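Local coordinates for CalS13 (PDB 4ZAS), which probably acts as a pyridoxal-phosphate-dependent sugar aminotransferase and binds dTDP-4-keto-6-deoxyglucose, at residues L207-G219 with S228-Y240. Residues are numbered along the deposited sequence; the frame is centred on the assembly and turned at random.
Sequences LGTHGNVCVYSTG and SGGFVVLPDDDLY
Y216 CB sits over one face of the F231 ring, 3.6 Å from its centroid in a CH-pi contact; T218 CG2 and V233 CG2 lie at that ring's edge. The rings project from an antiparallel strand pair, 213-217 with 230-233, inside the large mixed sheet of this fold-type I PLP enzyme. The two ring planes are tilted by only 14°, yet their centroids are 4.8 Å apart and offset, leaving little face-to-face overlap. F231 takes a chi1 of 54°, placing CG between its backbone N and carbonyl carbon and swinging the ring back across Y216; helix 58-71 packs against it through Y63, V67 and I71. At the edge of the Y216 ring, OH donates to L207 O (2.7 Å), from above the carbonyl plane. C214 and V233 exchange two straight backbone bonds; Y216 N to F231 O is also straight, F231 N to Y216 O longer and bent. V215 and V232 lie on the opposite face, where V213 CG1 meets V232 CG1 at 3.8 Å, while V213 CG2 reaches P235 and L239. Toward the cofactor, S217 OG hydrogen-bonds to phosphate oxygen OP2 of the pyridoxal-phosphate-modified lysine at 222 and accepts from G219 N, an ST turn. T218 N donates to G229 O at 2.6 Å, and T218 OG1 is hydrogen-bonded to T226 OG1.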
loop_
_atom_site.group_PDB
_atom_site.type_symbol
_atom_site.label_atom_id
_atom_site.label_comp_id
_atom_site.label_asym_id
_atom_site.label_seq_id
_atom_site.Cartn_x
_atom_site.Cartn_y
_atom_site.Cartn_z
ATOM N N LEU A 207 -23.993 -0.158 6.543
ATOM C CA LEU A 207 -22.954 -1.021 7.023
ATOM C C LEU A 207 -21.865 -0.130 7.585
ATOM O O LEU A 207 -21.552 0.915 7.009
ATOM C CB LEU A 207 -22.421 -1.909 5.916
ATOM C CG LEU A 207 -23.430 -2.833 5.248
ATOM C CD1 LEU A 207 -22.740 -3.607 4.081
ATOM C CD2 LEU A 207 -23.982 -3.764 6.296
ATOM N N GLY A 208 -21.302 -0.548 8.715
ATOM C CA GLY A 208 -20.358 0.270 9.452
ATOM C C GLY A 208 -20.928 0.714 10.785
ATOM O O GLY A 208 -20.211 1.293 11.610
ATOM N N THR A 209 -22.208 0.409 11.015
ATOM C CA THR A 209 -22.877 0.824 12.249
ATOM C C THR A 209 -23.288 -0.323 13.177
ATOM O O THR A 209 -23.972 -0.099 14.172
ATOM C CB THR A 209 -24.148 1.679 11.935
ATOM O OG1 THR A 209 -25.045 0.929 11.095
ATOM C CG2 THR A 209 -23.770 2.923 11.191
ATOM N N HIS A 210 -22.792 -1.523 12.926
ATOM C CA HIS A 210 -23.286 -2.691 13.663
ATOM C C HIS A 210 -22.279 -3.264 14.655
ATOM O O HIS A 210 -22.381 -4.432 15.036
ATOM C CB HIS A 210 -23.712 -3.767 12.646
ATOM C CG HIS A 210 -24.796 -3.306 11.720
ATOM N ND1 HIS A 210 -24.534 -2.784 10.470
ATOM C CD2 HIS A 210 -26.146 -3.256 11.877
ATOM C CE1 HIS A 210 -25.676 -2.442 9.893
ATOM N NE2 HIS A 210 -26.668 -2.718 10.725
ATOM N N GLY A 211 -21.294 -2.457 15.050
ATOM C CA GLY A 211 -20.383 -2.839 16.117
ATOM C C GLY A 211 -19.184 -3.694 15.731
ATOM O O GLY A 211 -18.452 -4.166 16.592
ATOM N N ASN A 212 -18.963 -3.891 14.439
ATOM C CA ASN A 212 -17.805 -4.653 13.984
ATOM C C ASN A 212 -16.852 -3.703 13.298
ATOM O O ASN A 212 -17.221 -2.575 12.979
ATOM C CB ASN A 212 -18.183 -5.747 12.995
ATOM C CG ASN A 212 -19.208 -6.703 13.538
ATOM O OD1 ASN A 212 -19.156 -7.113 14.700
ATOM N ND2 ASN A 212 -20.151 -7.074 12.687
ATOM N N VAL A 213 -15.622 -4.157 13.085
ATOM C CA VAL A 213 -14.676 -3.430 12.252
ATOM C C VAL A 213 -15.024 -3.660 10.799
ATOM O O VAL A 213 -15.022 -4.804 10.362
ATOM C CB VAL A 213 -13.236 -3.875 12.541
ATOM C CG1 VAL A 213 -12.227 -3.166 11.594
ATOM C CG2 VAL A 213 -12.912 -3.597 13.987
ATOM N N CYS A 214 -15.275 -2.592 10.041
ATOM C CA CYS A 214 -15.663 -2.710 8.617
ATOM C C CYS A 214 -14.642 -2.079 7.668
ATOM O O CYS A 214 -14.226 -0.933 7.867
ATOM C CB CYS A 214 -17.012 -2.037 8.376
ATOM S SG CYS A 214 -18.339 -2.675 9.368
ATOM N N VAL A 215 -14.259 -2.815 6.626
ATOM C CA VAL A 215 -13.313 -2.316 5.627
ATOM C C VAL A 215 -13.992 -2.137 4.282
ATOM O O VAL A 215 -14.590 -3.071 3.768
ATOM C CB VAL A 215 -12.107 -3.253 5.478
ATOM C CG1 VAL A 215 -11.145 -2.695 4.445
ATOM C CG2 VAL A 215 -11.424 -3.469 6.828
ATOM N N TYR A 216 -13.871 -0.941 3.711
ATOM C CA TYR A 216 -14.448 -0.597 2.410
ATOM C C TYR A 216 -13.359 -0.409 1.377
ATOM O O TYR A 216 -12.238 -0.052 1.728
ATOM C CB TYR A 216 -15.273 0.692 2.504
ATOM C CG TYR A 216 -16.689 0.577 3.073
ATOM C CD1 TYR A 216 -16.931 0.551 4.444
ATOM C CD2 TYR A 216 -17.787 0.572 2.226
ATOM C CE1 TYR A 216 -18.229 0.485 4.944
ATOM C CE2 TYR A 216 -19.069 0.507 2.705
ATOM C CZ TYR A 216 -19.298 0.464 4.062
ATOM O OH TYR A 216 -20.611 0.402 4.505
ATOM N N SER A 217 -13.678 -0.638 0.107
ATOM C CA SER A 217 -12.753 -0.291 -0.964
ATOM C C SER A 217 -13.298 0.844 -1.806
ATOM O O SER A 217 -14.499 0.901 -2.084
ATOM C CB SER A 217 -12.481 -1.501 -1.864
ATOM O OG SER A 217 -11.778 -1.135 -3.045
ATOM N N THR A 218 -12.412 1.739 -2.235
ATOM C CA THR A 218 -12.790 2.755 -3.207
ATOM C C THR A 218 -11.881 2.651 -4.427
ATOM O O THR A 218 -11.546 3.670 -5.054
ATOM C CB THR A 218 -12.734 4.179 -2.627
ATOM O OG1 THR A 218 -11.469 4.395 -1.999
ATOM C CG2 THR A 218 -13.833 4.378 -1.615
ATOM N N GLY A 219 -11.503 1.412 -4.760
ATOM C CA GLY A 219 -10.735 1.114 -5.965
ATOM C C GLY A 219 -11.471 1.462 -7.255
ATOM O O GLY A 219 -12.655 1.832 -7.235
ATOM N N SER A 228 -7.490 4.925 -6.366
ATOM C CA SER A 228 -7.207 3.796 -5.507
ATOM C C SER A 228 -7.564 4.232 -4.113
ATOM O O SER A 228 -7.574 5.429 -3.816
ATOM C CB SER A 228 -5.756 3.374 -5.593
ATOM O OG SER A 228 -5.387 3.136 -6.937
ATOM N N GLY A 229 -7.887 3.277 -3.257
ATOM C CA GLY A 229 -8.204 3.624 -1.889
ATOM C C GLY A 229 -9.208 2.744 -1.180
ATOM O O GLY A 229 -9.840 1.838 -1.755
ATOM N N GLY A 230 -9.370 3.047 0.098
ATOM C CA GLY A 230 -10.338 2.381 0.924
ATOM C C GLY A 230 -10.455 3.136 2.219
ATOM O O GLY A 230 -9.870 4.202 2.390
ATOM N N PHE A 231 -11.228 2.583 3.137
ATOM C CA PHE A 231 -11.242 3.102 4.488
ATOM C C PHE A 231 -11.733 2.026 5.430
ATOM O O PHE A 231 -12.354 1.049 5.007
ATOM C CB PHE A 231 -12.095 4.359 4.597
ATOM C CG PHE A 231 -13.503 4.199 4.092
ATOM C CD1 PHE A 231 -13.811 4.438 2.776
ATOM C CD2 PHE A 231 -14.518 3.818 4.945
ATOM C CE1 PHE A 231 -15.117 4.315 2.324
ATOM C CE2 PHE A 231 -15.814 3.683 4.492
ATOM C CZ PHE A 231 -16.114 3.933 3.180
ATOM N N VAL A 232 -11.383 2.187 6.698
ATOM C CA VAL A 232 -11.794 1.286 7.762
ATOM C C VAL A 232 -12.741 2.030 8.701
ATOM O O VAL A 232 -12.475 3.188 9.054
ATOM C CB VAL A 232 -10.580 0.744 8.519
ATOM C CG1 VAL A 232 -11.013 -0.235 9.576
ATOM C CG2 VAL A 232 -9.583 0.126 7.555
ATOM N N VAL A 233 -13.839 1.375 9.094
ATOM C CA VAL A 233 -14.802 1.960 10.047
ATOM C C VAL A 233 -14.726 1.201 11.379
ATOM O O VAL A 233 -14.811 -0.021 11.428
ATOM C CB VAL A 233 -16.243 1.948 9.472
ATOM C CG1 VAL A 233 -17.195 2.727 10.372
ATOM C CG2 VAL A 233 -16.264 2.524 8.056
ATOM N N LEU A 234 -14.553 1.930 12.465
ATOM C CA LEU A 234 -14.346 1.290 13.752
ATOM C C LEU A 234 -15.549 1.479 14.661
ATOM O O LEU A 234 -16.203 2.520 14.623
ATOM C CB LEU A 234 -13.078 1.845 14.423
ATOM C CG LEU A 234 -11.701 1.475 13.849
ATOM C CD1 LEU A 234 -11.562 -0.001 13.476
ATOM C CD2 LEU A 234 -11.394 2.322 12.640
ATOM N N PRO A 235 -15.833 0.474 15.493
ATOM C CA PRO A 235 -16.967 0.529 16.426
ATOM C C PRO A 235 -16.704 1.316 17.688
ATOM O O PRO A 235 -17.679 1.640 18.357
ATOM C CB PRO A 235 -17.227 -0.940 16.757
ATOM C CG PRO A 235 -15.929 -1.591 16.578
ATOM C CD PRO A 235 -15.234 -0.867 15.432
ATOM N N ASP A 236 -15.445 1.598 18.028
ATOM C CA ASP A 236 -15.155 2.437 19.207
ATOM C C ASP A 236 -13.862 3.260 19.107
ATOM O O ASP A 236 -13.061 3.097 18.200
ATOM C CB ASP A 236 -15.126 1.594 20.494
ATOM C CG ASP A 236 -14.185 0.409 20.411
ATOM O OD1 ASP A 236 -12.961 0.625 20.353
ATOM O OD2 ASP A 236 -14.668 -0.745 20.462
ATOM N N ASP A 237 -13.675 4.155 20.057
ATOM C CA ASP A 237 -12.569 5.089 19.993
ATOM C C ASP A 237 -11.189 4.440 20.215
ATOM O O ASP A 237 -10.202 4.913 19.666
ATOM C CB ASP A 237 -12.798 6.228 20.995
ATOM C CG ASP A 237 -14.007 7.100 20.625
ATOM O OD1 ASP A 237 -14.530 6.954 19.496
ATOM O OD2 ASP A 237 -14.427 7.949 21.443
ATOM N N ASP A 238 -11.097 3.364 20.989
ATOM C CA ASP A 238 -9.792 2.724 21.183
ATOM C C ASP A 238 -9.282 2.160 19.871
ATOM O O ASP A 238 -8.131 2.374 19.491
ATOM C CB ASP A 238 -9.844 1.592 22.210
ATOM C CG ASP A 238 -9.953 2.096 23.622
ATOM O OD1 ASP A 238 -9.803 3.321 23.828
ATOM O OD2 ASP A 238 -10.171 1.260 24.531
ATOM N N LEU A 239 -10.153 1.437 19.178
ATOM C CA LEU A 239 -9.760 0.837 17.928
ATOM C C LEU A 239 -9.472 1.923 16.878
ATOM O O LEU A 239 -8.522 1.799 16.102
ATOM C CB LEU A 239 -10.838 -0.134 17.443
ATOM C CG LEU A 239 -11.061 -1.376 18.310
ATOM C CD1 LEU A 239 -12.099 -2.271 17.683
ATOM C CD2 LEU A 239 -9.769 -2.128 18.482
ATOM N N TYR A 240 -10.254 3.000 16.892
ATOM C CA TYR A 240 -10.042 4.105 15.970
ATOM C C TYR A 240 -8.670 4.758 16.183
ATOM O O TYR A 240 -7.937 4.993 15.225
ATOM C CB TYR A 240 -11.132 5.162 16.123
ATOM C CG TYR A 240 -10.857 6.400 15.302
ATOM C CD1 TYR A 240 -11.160 6.434 13.945
ATOM C CD2 TYR A 240 -10.274 7.532 15.874
ATOM C CE1 TYR A 240 -10.914 7.562 13.185
ATOM C CE2 TYR A 240 -10.020 8.663 15.116
ATOM C CZ TYR A 240 -10.345 8.670 13.770
ATOM O OH TYR A 240 -10.104 9.787 13.007
HETATM O O HOH W 1 -11.415 5.665 0.559
#